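Local coordinates for Serine/threonine/tyrosine-interacting protein (Homo sapiens, PDB 2R0B), which is a catalytically inactive phosphatase that holds ERK1/ERK2 in the nucleus and, by binding the F-box of FBXW7, prevents its assembly into the SCF ubiquitin ligase, at residues A[7-12]-A[124-129]; A[13-18]-A[102-107]; A[112-117]-A[145-150]; A[118-123]-A[139-144]. All blocks are in the same frame, centred on the assembly; numbering follows the deposited sequence.

Interaction 1: A[7-12]-A[124-129]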
# COMPACT_ATOMS: atom_id res chain seq x y z
N GLN A 7 5.69 -6.79 -5.86
CA GLN A 7 6.55 -6.10 -6.80
C GLN A 7 7.13 -4.83 -6.19
O GLN A 7 6.43 -4.14 -5.47
CB GLN A 7 5.78 -5.73 -8.06
CG GLN A 7 5.51 -6.95 -8.95
CD GLN A 7 4.23 -7.64 -8.55
OE1 GLN A 7 3.24 -6.98 -8.29
NE2 GLN A 7 4.24 -8.97 -8.52
N GLU A 8 8.40 -4.53 -6.48
CA GLU A 8 8.94 -3.20 -6.19
C GLU A 8 8.36 -2.17 -7.14
O GLU A 8 8.52 -2.26 -8.36
CB GLU A 8 10.48 -3.15 -6.22
CG GLU A 8 11.05 -1.96 -5.42
CD GLU A 8 12.56 -2.03 -5.12
OE1 GLU A 8 13.23 -3.04 -5.44
OE2 GLU A 8 13.10 -1.04 -4.56
N ILE A 9 7.69 -1.18 -6.57
CA ILE A 9 6.99 -0.19 -7.37
C ILE A 9 7.88 1.03 -7.59
O ILE A 9 7.94 1.61 -8.69
CB ILE A 9 5.69 0.24 -6.67
CG1 ILE A 9 4.74 -0.96 -6.47
CG2 ILE A 9 5.01 1.36 -7.46
CD1 ILE A 9 4.41 -1.74 -7.75
N LEU A 10 8.54 1.44 -6.52
CA LEU A 10 9.53 2.49 -6.61
C LEU A 10 10.60 2.16 -5.59
O LEU A 10 10.42 1.27 -4.77
CB LEU A 10 8.93 3.89 -6.43
CG LEU A 10 8.22 4.33 -5.15
CD1 LEU A 10 9.15 5.04 -4.18
CD2 LEU A 10 7.04 5.23 -5.49
N PRO A 11 11.75 2.83 -5.66
CA PRO A 11 12.81 2.38 -4.75
C PRO A 11 12.38 2.26 -3.28
O PRO A 11 12.01 3.25 -2.64
CB PRO A 11 13.89 3.43 -4.94
CG PRO A 11 13.68 3.92 -6.32
CD PRO A 11 12.19 3.93 -6.54
N GLY A 12 12.41 1.03 -2.76
CA GLY A 12 12.08 0.81 -1.36
C GLY A 12 10.60 0.68 -1.02
O GLY A 12 10.25 0.52 0.16
N PHE A 124 -1.39 5.98 -11.85
CA PHE A 124 -2.04 4.69 -12.06
C PHE A 124 -1.30 3.91 -13.16
O PHE A 124 -0.95 2.75 -12.99
CB PHE A 124 -3.53 4.83 -12.37
CG PHE A 124 -4.16 3.55 -12.85
CD1 PHE A 124 -4.63 2.61 -11.93
CD2 PHE A 124 -4.22 3.25 -14.21
CE1 PHE A 124 -5.18 1.40 -12.35
CE2 PHE A 124 -4.80 2.04 -14.64
CZ PHE A 124 -5.26 1.11 -13.72
N ALA A 125 -1.01 4.57 -14.28
CA ALA A 125 -0.29 3.90 -15.37
C ALA A 125 1.10 3.38 -14.96
O ALA A 125 1.53 2.29 -15.36
CB ALA A 125 -0.20 4.85 -16.59
N TYR A 126 1.79 4.16 -14.14
CA TYR A 126 3.13 3.83 -13.68
C TYR A 126 3.07 2.55 -12.86
O TYR A 126 3.88 1.63 -13.01
CB TYR A 126 3.71 5.01 -12.87
CG TYR A 126 5.01 4.65 -12.24
CD1 TYR A 126 6.21 4.95 -12.87
CD2 TYR A 126 5.05 3.95 -11.02
CE1 TYR A 126 7.42 4.60 -12.30
CE2 TYR A 126 6.26 3.59 -10.44
CZ TYR A 126 7.43 3.91 -11.07
OH TYR A 126 8.63 3.53 -10.51
N VAL A 127 2.09 2.48 -11.96
CA VAL A 127 1.98 1.32 -11.09
C VAL A 127 1.50 0.09 -11.86
O VAL A 127 2.00 -1.00 -11.65
CB VAL A 127 1.11 1.60 -9.83
CG1 VAL A 127 0.94 0.32 -8.97
CG2 VAL A 127 1.71 2.69 -9.04
N GLN A 128 0.55 0.29 -12.77
CA GLN A 128 0.02 -0.79 -13.60
C GLN A 128 1.13 -1.47 -14.42
O GLN A 128 1.11 -2.69 -14.65
CB GLN A 128 -1.05 -0.21 -14.52
CG GLN A 128 -1.88 -1.22 -15.29
CD GLN A 128 -2.87 -0.52 -16.22
OE1 GLN A 128 -2.51 0.39 -16.98
NE2 GLN A 128 -4.12 -0.96 -16.17
N GLU A 129 2.12 -0.69 -14.84
CA GLU A 129 3.22 -1.26 -15.63
C GLU A 129 4.04 -2.26 -14.79
O GLU A 129 4.59 -3.24 -15.33
CB GLU A 129 4.11 -0.15 -16.22
CG GLU A 129 3.39 0.70 -17.27
CD GLU A 129 3.55 0.21 -18.71
OE1 GLU A 129 3.68 -1.03 -18.94
OE2 GLU A 129 3.52 1.08 -19.62
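Y126 and V127 of helix 120-130 meet I9 on strand 7-10, an outermost strand of the mixed sheet in this dual-specificity phosphatase fold. Strand and helix segments run nearly antiparallel, with axes 8.9 Å apart at their closest. Y126 does not lay its ring over the strand. Held trans to the main-chain nitrogen (chi1 173°), the side chain reaches over to the strand and presents its rim: I9 O and I9 CG2 both sit at the ring edge, near its plane. The hydroxyl donates to I9 O, with Y126 OH and I9 O 2.7 Å apart; the donor lies in the carbonyl plane and approaches at a C=O...donor angle of 158°. I9 CG2 serves two neighbours, resting 3.9 Å from Y126 CE2 and the same distance from V127 CG2, so one methyl fills the angle between ring edge and valine. L10 adds a looser touch through CB to the tyrosine hydroxyl. I112 of helix 103-116 packs on I9, L10 and V127 together, while R130 makes a cation-pi contact with the Y126 ring. I9 and L10 both face L13 in a classic beta bulge. G12 N reaches back across the bulge to E8 OE2, 2.8 Å away and nearly straight at 173°, on the anti side of the carboxylate.

Interaction 2: A[13-18]-A[102-107]. With SO4 (sulfate ion), chain B.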
# COMPACT_ATOMS: atom_id res chain seq x y z
N LEU A 13 9.72 0.70 -2.01
CA LEU A 13 8.27 0.58 -1.75
C LEU A 13 7.71 -0.54 -2.59
O LEU A 13 7.77 -0.48 -3.81
CB LEU A 13 7.54 1.90 -2.05
CG LEU A 13 6.02 1.93 -1.90
CD1 LEU A 13 5.64 1.72 -0.44
CD2 LEU A 13 5.42 3.23 -2.44
N PHE A 14 7.19 -1.56 -1.92
CA PHE A 14 6.70 -2.77 -2.56
C PHE A 14 5.20 -2.88 -2.37
O PHE A 14 4.66 -2.39 -1.36
CB PHE A 14 7.35 -4.01 -1.93
CG PHE A 14 8.85 -4.09 -2.10
CD1 PHE A 14 9.40 -5.04 -2.97
CD2 PHE A 14 9.71 -3.27 -1.37
CE1 PHE A 14 10.78 -5.15 -3.12
CE2 PHE A 14 11.11 -3.38 -1.53
CZ PHE A 14 11.63 -4.31 -2.42
N LEU A 15 4.54 -3.54 -3.32
CA LEU A 15 3.08 -3.70 -3.30
C LEU A 15 2.75 -5.16 -3.57
O LEU A 15 3.27 -5.74 -4.52
CB LEU A 15 2.44 -2.82 -4.38
CG LEU A 15 0.93 -2.99 -4.67
CD1 LEU A 15 0.03 -2.66 -3.49
CD2 LEU A 15 0.51 -2.19 -5.92
N GLY A 16 1.88 -5.74 -2.75
CA GLY A 16 1.63 -7.18 -2.87
C GLY A 16 0.27 -7.58 -2.34
O GLY A 16 -0.42 -6.76 -1.76
N PRO A 17 -0.12 -8.85 -2.56
CA PRO A 17 -1.30 -9.46 -1.96
C PRO A 17 -0.94 -9.90 -0.52
O PRO A 17 0.22 -9.81 -0.11
CB PRO A 17 -1.53 -10.69 -2.85
CG PRO A 17 -0.10 -11.13 -3.21
CD PRO A 17 0.65 -9.82 -3.38
N TYR A 18 -1.90 -10.42 0.22
CA TYR A 18 -1.57 -10.82 1.57
C TYR A 18 -0.50 -11.94 1.62
O TYR A 18 0.26 -12.05 2.60
CB TYR A 18 -2.85 -11.21 2.33
CG TYR A 18 -3.28 -12.62 2.02
CD1 TYR A 18 -4.18 -12.88 0.99
CD2 TYR A 18 -2.76 -13.69 2.74
CE1 TYR A 18 -4.58 -14.20 0.68
CE2 TYR A 18 -3.14 -15.00 2.44
CZ TYR A 18 -4.03 -15.25 1.42
OH TYR A 18 -4.38 -16.55 1.14
N SER A 102 -6.93 -3.23 -5.23
CA SER A 102 -7.76 -2.05 -5.06
C SER A 102 -7.38 -1.16 -3.88
O SER A 102 -6.93 -0.05 -4.10
CB SER A 102 -9.23 -2.42 -4.98
OG SER A 102 -10.00 -1.23 -4.84
N ARG A 103 -7.60 -1.62 -2.66
CA ARG A 103 -7.19 -0.85 -1.46
C ARG A 103 -5.68 -0.56 -1.39
O ARG A 103 -5.21 0.60 -1.27
CB ARG A 103 -7.63 -1.59 -0.18
CG ARG A 103 -9.18 -1.80 -0.05
CD ARG A 103 -9.58 -2.79 1.03
NE ARG A 103 -9.25 -4.16 0.64
CZ ARG A 103 -9.52 -5.24 1.37
NH1 ARG A 103 -10.17 -5.14 2.54
NH2 ARG A 103 -9.17 -6.44 0.91
N SER A 104 -4.89 -1.63 -1.44
CA SER A 104 -3.45 -1.52 -1.34
C SER A 104 -2.88 -0.66 -2.48
O SER A 104 -2.05 0.25 -2.22
CB SER A 104 -2.83 -2.91 -1.31
OG SER A 104 -3.30 -3.66 -2.40
N ALA A 105 -3.37 -0.89 -3.70
CA ALA A 105 -2.92 -0.10 -4.84
C ALA A 105 -3.25 1.37 -4.64
O ALA A 105 -2.42 2.23 -4.93
CB ALA A 105 -3.55 -0.59 -6.14
N ALA A 106 -4.45 1.68 -4.13
CA ALA A 106 -4.80 3.08 -3.93
C ALA A 106 -3.84 3.80 -2.97
O ALA A 106 -3.44 4.94 -3.19
CB ALA A 106 -6.26 3.23 -3.46
N PHE A 107 -3.47 3.13 -1.87
CA PHE A 107 -2.53 3.71 -0.93
C PHE A 107 -1.13 3.95 -1.55
O PHE A 107 -0.49 4.96 -1.24
CB PHE A 107 -2.47 2.87 0.37
CG PHE A 107 -3.57 3.21 1.32
CD1 PHE A 107 -3.47 4.35 2.13
CD2 PHE A 107 -4.76 2.47 1.34
CE1 PHE A 107 -4.52 4.69 2.99
CE2 PHE A 107 -5.81 2.82 2.18
CZ PHE A 107 -5.68 3.93 3.01
S SO4 B . -7.07 -5.20 -2.11
O1 SO4 B . -7.11 -5.62 -3.51
O2 SO4 B . -8.19 -4.29 -1.93
O3 SO4 B . -7.29 -6.33 -1.20
O4 SO4 B . -5.80 -4.56 -1.77
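L15 of strand 13-16 presses one methyl onto the first turn of helix 103-116, and this is the tight part of the contact. L15 CD1 lies 3.6 Å from S104 CB and equally near S104 OG, covering the serine from the sheet side. L15 CB is directed toward the helix, and the extended setting of chi1 (171°) carries CD1 onto S104. The rest is looser: the other branch, L15 CD2, stays 4.4 Å from A105 CB, and G16 O stands 4.3 Å from S104 OG, too far to bond it. That hydroxyl turns instead to the bound sulfate, donating to its O4 at 2.7 Å, and S104 N bonds the same oxygen. S104 therefore has an apolar neighbour on its strand side and an anion at its hydroxyl. R103 meets the sulfate edge-on. Its NE donates to O2 at 2.8 Å, nearly straight at 169°, while NH2 takes O3 and R103 N makes a second bond to O2. The bend at chi3 brings the guanidinium back to the ion, and E45 forms a salt bridge with its NH1. Backbone N-H groups of S102, I101, A99 and N98 complete the cradle. A loop of amides at a helix N-terminus, closed by an arginine, is the phosphate-binding P-loop of protein tyrosine phosphatases, kept here although STYX has glycine where active enzymes carry the nucleophilic cysteine.

Interaction 3: A[112-117]-A[145-150]. With SO4 (sulfate ion), chain C.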
# COMPACT_ATOMS: atom_id res chain seq x y z
N ILE A 112 2.58 8.03 -4.36
CA ILE A 112 3.29 8.40 -5.60
C ILE A 112 2.84 9.75 -6.13
O ILE A 112 3.67 10.60 -6.52
CB ILE A 112 3.12 7.33 -6.69
CG1 ILE A 112 3.89 6.09 -6.31
CG2 ILE A 112 3.59 7.90 -8.10
CD1 ILE A 112 3.52 4.86 -7.13
N MET A 113 1.53 9.99 -6.11
CA MET A 113 0.99 11.28 -6.55
C MET A 113 1.58 12.47 -5.78
O MET A 113 2.08 13.44 -6.39
CB MET A 113 -0.55 11.28 -6.42
CG MET A 113 -1.25 10.37 -7.44
SD MET A 113 -3.05 10.26 -7.17
CE MET A 113 -3.51 12.01 -7.34
N GLU A 114 1.54 12.39 -4.46
CA GLU A 114 2.03 13.48 -3.64
C GLU A 114 3.54 13.67 -3.70
O GLU A 114 4.03 14.80 -3.78
CB GLU A 114 1.59 13.30 -2.20
CG GLU A 114 1.88 14.52 -1.38
CD GLU A 114 1.16 14.55 -0.07
OE1 GLU A 114 0.62 13.50 0.38
OE2 GLU A 114 1.15 15.66 0.51
N THR A 115 4.27 12.56 -3.63
CA THR A 115 5.73 12.60 -3.52
C THR A 115 6.40 12.96 -4.84
O THR A 115 7.36 13.76 -4.88
CB THR A 115 6.25 11.26 -2.96
OG1 THR A 115 5.60 11.01 -1.70
CG2 THR A 115 7.78 11.28 -2.72
N PHE A 116 5.87 12.40 -5.93
CA PHE A 116 6.50 12.56 -7.25
C PHE A 116 5.76 13.53 -8.16
O PHE A 116 6.14 13.70 -9.32
CB PHE A 116 6.66 11.19 -7.93
CG PHE A 116 7.65 10.30 -7.24
CD1 PHE A 116 8.97 10.23 -7.70
CD2 PHE A 116 7.31 9.57 -6.11
CE1 PHE A 116 9.90 9.43 -7.07
CE2 PHE A 116 8.26 8.79 -5.44
CZ PHE A 116 9.54 8.70 -5.93
N GLY A 117 4.74 14.19 -7.61
CA GLY A 117 4.04 15.25 -8.32
C GLY A 117 3.27 14.77 -9.54
O GLY A 117 3.15 15.49 -10.51
N GLN A 145 -8.08 11.73 -6.34
CA GLN A 145 -8.21 13.06 -6.94
C GLN A 145 -8.57 14.15 -5.92
O GLN A 145 -8.05 15.29 -5.98
CB GLN A 145 -9.24 12.95 -8.09
CG GLN A 145 -8.78 11.95 -9.17
CD GLN A 145 -9.88 11.59 -10.16
OE1 GLN A 145 -11.02 11.33 -9.78
NE2 GLN A 145 -9.53 11.57 -11.45
N GLU A 146 -9.42 13.80 -4.97
CA GLU A 146 -9.88 14.71 -3.94
C GLU A 146 -8.71 15.10 -3.03
O GLU A 146 -8.62 16.25 -2.61
CB GLU A 146 -11.01 14.03 -3.15
CG GLU A 146 -11.60 14.82 -1.97
CD GLU A 146 -12.46 13.95 -1.07
OE1 GLU A 146 -12.69 12.78 -1.38
OE2 GLU A 146 -12.90 14.44 0.01
N TYR A 147 -7.82 14.16 -2.75
CA TYR A 147 -6.69 14.37 -1.86
C TYR A 147 -5.66 15.24 -2.58
O TYR A 147 -5.03 16.09 -1.97
CB TYR A 147 -6.10 13.01 -1.43
CG TYR A 147 -4.91 13.10 -0.49
CD1 TYR A 147 -5.03 13.73 0.76
CD2 TYR A 147 -3.67 12.57 -0.86
CE1 TYR A 147 -3.92 13.83 1.62
CE2 TYR A 147 -2.56 12.67 -0.01
CZ TYR A 147 -2.69 13.29 1.22
OH TYR A 147 -1.60 13.38 2.07
N GLU A 148 -5.51 15.04 -3.89
CA GLU A 148 -4.61 15.90 -4.65
C GLU A 148 -5.08 17.35 -4.57
O GLU A 148 -4.27 18.27 -4.40
CB GLU A 148 -4.48 15.44 -6.10
CG GLU A 148 -3.57 16.32 -6.93
CD GLU A 148 -3.60 16.02 -8.44
OE1 GLU A 148 -4.71 15.91 -9.03
OE2 GLU A 148 -2.51 15.93 -9.06
N ALA A 149 -6.39 17.56 -4.68
CA ALA A 149 -6.92 18.92 -4.58
C ALA A 149 -6.55 19.53 -3.21
O ALA A 149 -6.21 20.71 -3.11
CB ALA A 149 -8.42 18.90 -4.82
N ILE A 150 -6.58 18.70 -2.17
CA ILE A 150 -6.23 19.14 -0.83
C ILE A 150 -4.79 19.59 -0.75
O ILE A 150 -4.51 20.74 -0.37
CB ILE A 150 -6.54 18.07 0.23
CG1 ILE A 150 -8.05 17.83 0.26
CG2 ILE A 150 -6.01 18.50 1.60
CD1 ILE A 150 -8.53 16.75 1.26
S SO4 C . -6.66 13.04 -13.56
O1 SO4 C . -6.13 14.38 -13.86
O2 SO4 C . -7.02 13.12 -12.15
O3 SO4 C . -7.79 12.76 -14.43
O4 SO4 C . -5.57 12.10 -13.80
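Helices 103-116 and 138-152 approach through M113 and E114 on one and Y147 and E148 on the other, with E114 CA and E148 CA 7.1 Å apart. Both belong to the helical layer on one side of the phosphatase-fold sheet. Two pairs join them: one hydrogen bond and one methyl contact with the aliphatic part of E148. Y147 OH donates to E114 OE1 at 2.8 Å, on the syn side of the carboxylate and 23° out of its plane. The carboxylate meets the ring at its edge, the two planes turned 79° against each other. E114 reaches the tyrosine because chi1 (-170°) swings its CG opposite the main-chain N and the chain runs on extended. Replacing E114 by alanine removes the carboxylate and is likely to leave the Y147 hydroxyl without this acceptor, its ring freer to shift. Y147 is also gripped by edge-to-face contacts of its ring with F76 and Y151. The methyl contact lies beside it: M113 bends at chi3, swinging its terminal methyl across the glutamate chain at about a right angle, so that M113 CE rests 3.8 Å from E148 CB. M113 touches Y120 and L144 as well, which places it where three helices converge. On the outer side of helix 138-152, Q145 extends to a second sulfate, its NE2 donating to O2 of that ion at 3.0 Å.

Interaction 4: A[118-123]-A[139-144]. With SO4 (sulfate ion), chain C.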
# COMPACT_ATOMS: atom_id res chain seq x y z
N MET A 118 2.76 13.54 -9.50
CA MET A 118 2.06 12.94 -10.64
C MET A 118 0.56 13.03 -10.43
O MET A 118 0.08 12.93 -9.31
CB MET A 118 2.47 11.47 -10.85
CG MET A 118 4.01 11.29 -10.97
SD MET A 118 4.65 9.60 -11.05
CE MET A 118 3.53 8.85 -11.93
N LYS A 119 -0.17 13.24 -11.52
CA LYS A 119 -1.63 13.15 -11.55
C LYS A 119 -2.09 11.70 -11.43
O LYS A 119 -1.28 10.77 -11.62
CB LYS A 119 -2.16 13.76 -12.85
CG LYS A 119 -2.07 15.31 -12.93
CD LYS A 119 -2.15 15.76 -14.36
CE LYS A 119 -2.59 17.25 -14.54
NZ LYS A 119 -2.10 18.23 -13.52
N TYR A 120 -3.38 11.49 -11.15
CA TYR A 120 -3.88 10.13 -10.95
C TYR A 120 -3.61 9.22 -12.15
O TYR A 120 -3.07 8.13 -12.01
CB TYR A 120 -5.37 10.06 -10.53
CG TYR A 120 -5.84 8.61 -10.56
CD1 TYR A 120 -5.58 7.76 -9.50
CD2 TYR A 120 -6.49 8.09 -11.70
CE1 TYR A 120 -5.94 6.42 -9.57
CE2 TYR A 120 -6.87 6.77 -11.76
CZ TYR A 120 -6.59 5.93 -10.68
OH TYR A 120 -6.93 4.59 -10.72
N ARG A 121 -4.01 9.67 -13.34
CA ARG A 121 -3.88 8.82 -14.51
C ARG A 121 -2.44 8.36 -14.76
O ARG A 121 -2.21 7.22 -15.16
CB ARG A 121 -4.44 9.53 -15.74
CG ARG A 121 -3.65 10.70 -16.23
CD ARG A 121 -4.38 11.37 -17.37
NE ARG A 121 -5.71 11.86 -16.98
CZ ARG A 121 -6.48 12.61 -17.75
NH1 ARG A 121 -6.05 12.97 -18.96
NH2 ARG A 121 -7.67 13.02 -17.33
N ASP A 122 -1.48 9.24 -14.51
CA ASP A 122 -0.07 8.93 -14.75
C ASP A 122 0.52 8.03 -13.65
O ASP A 122 1.33 7.14 -13.93
CB ASP A 122 0.71 10.23 -14.89
CG ASP A 122 0.22 11.04 -16.06
OD1 ASP A 122 0.14 10.47 -17.17
OD2 ASP A 122 -0.13 12.23 -15.87
N ALA A 123 0.11 8.28 -12.41
CA ALA A 123 0.51 7.41 -11.30
C ALA A 123 -0.12 6.03 -11.45
O ALA A 123 0.55 5.02 -11.24
CB ALA A 123 0.13 8.05 -9.94
N GLY A 139 -14.66 4.72 -6.29
CA GLY A 139 -14.76 5.58 -5.12
C GLY A 139 -13.37 6.00 -4.69
O GLY A 139 -13.12 7.17 -4.35
N PHE A 140 -12.46 5.04 -4.76
CA PHE A 140 -11.07 5.24 -4.40
C PHE A 140 -10.39 6.18 -5.39
O PHE A 140 -9.55 7.01 -5.00
CB PHE A 140 -10.33 3.89 -4.39
CG PHE A 140 -10.70 2.99 -3.24
CD1 PHE A 140 -11.56 3.41 -2.22
CD2 PHE A 140 -10.17 1.69 -3.17
CE1 PHE A 140 -11.86 2.55 -1.14
CE2 PHE A 140 -10.48 0.83 -2.11
CZ PHE A 140 -11.32 1.26 -1.11
N VAL A 141 -10.74 6.08 -6.67
CA VAL A 141 -10.17 6.98 -7.67
C VAL A 141 -10.58 8.42 -7.40
O VAL A 141 -9.73 9.33 -7.35
CB VAL A 141 -10.54 6.57 -9.09
CG1 VAL A 141 -10.00 7.62 -10.10
CG2 VAL A 141 -10.00 5.19 -9.39
N HIS A 142 -11.87 8.64 -7.20
CA HIS A 142 -12.34 9.95 -6.77
C HIS A 142 -11.62 10.46 -5.53
O HIS A 142 -11.28 11.65 -5.47
CB HIS A 142 -13.86 9.93 -6.55
CG HIS A 142 -14.64 9.93 -7.82
ND1 HIS A 142 -15.35 11.02 -8.26
CD2 HIS A 142 -14.78 8.98 -8.77
CE1 HIS A 142 -15.94 10.73 -9.41
NE2 HIS A 142 -15.60 9.50 -9.75
N GLN A 143 -11.40 9.59 -4.54
CA GLN A 143 -10.75 10.05 -3.29
C GLN A 143 -9.28 10.40 -3.49
O GLN A 143 -8.76 11.31 -2.84
CB GLN A 143 -10.90 9.03 -2.16
CG GLN A 143 -12.32 8.95 -1.62
CD GLN A 143 -12.48 7.89 -0.58
OE1 GLN A 143 -11.78 7.87 0.45
NE2 GLN A 143 -13.43 7.00 -0.82
N LEU A 144 -8.63 9.70 -4.42
CA LEU A 144 -7.26 10.04 -4.81
C LEU A 144 -7.17 11.45 -5.40
O LEU A 144 -6.31 12.25 -5.03
CB LEU A 144 -6.74 8.99 -5.79
CG LEU A 144 -6.39 7.72 -5.01
CD1 LEU A 144 -6.29 6.52 -5.95
CD2 LEU A 144 -5.08 7.92 -4.20
S SO4 C . -6.66 13.04 -13.56
O1 SO4 C . -6.13 14.38 -13.86
O2 SO4 C . -7.02 13.12 -12.15
O3 SO4 C . -7.79 12.76 -14.43
O4 SO4 C . -5.57 12.10 -13.80
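Y120, in the first turn of helix 120-130, sets its ring against V141 and L144 of helix 138-152. A chi1 of 171° puts its CG on the far side from the backbone N and carries the ring over to helix 138-152. V141 meets it with both methyls. CG1 lies over one face, 3.8 Å from the ring centroid and 18° off the normal, a CH-pi contact displaced toward the CE2 side of the rim; CG2 reaches past it to the phenol end, 3.4 Å from Y120 OH. This division follows from the valine rotamer (chi1 176°), with CG1 anti to the backbone N and CG2 beside it. L144 approaches obliquely at the CE1 side, its CD1 3.6 Å from Y120 CE1. A serine in place of Y120 would probably open a gap between helix 120-130 and V141 and L144, the contacts of all three methyls being lost with the ring. The neighbouring R121 instead binds a sulfate at the helix N-terminus. Its guanidinium edge faces the ion, where NH2 donates to O3 at 2.9 Å, and R121 N bonds O4 at the same distance. Amide and guanidinium thus hold one anion from the helix end, the sulfate shared with helix 138-152. Beneath this pair of helices runs helix 103-116: its M113 packs on A123, its A110 on L144 and its R103 on F140, placing it between the Y120 contact and the sheet with strand 13-16.

In the fold
Helix 103-116 is the common element: it supplies a segment to interactions 2 and 3, and I112 on it packs against interaction 1. Interactions 1 and 2, centres about 10 Å apart, fasten adjacent strands 7-10 and 13-16 to helices 120-130 and 103-116. Interactions 3 and 4, about 8 Å apart between centres, join helix 138-152 to those same helices, and both touch a second sulfate. Along the chain, interaction 2 closes before 3 opens, 4 lies within the span of 3, and 1 crosses both. F140 and L144 link interaction 4 to helix 103-116, which begins at the P-loop, so the sheet, the anion pocket and the C-terminal helices form one phosphatase-like domain despite the lost activity.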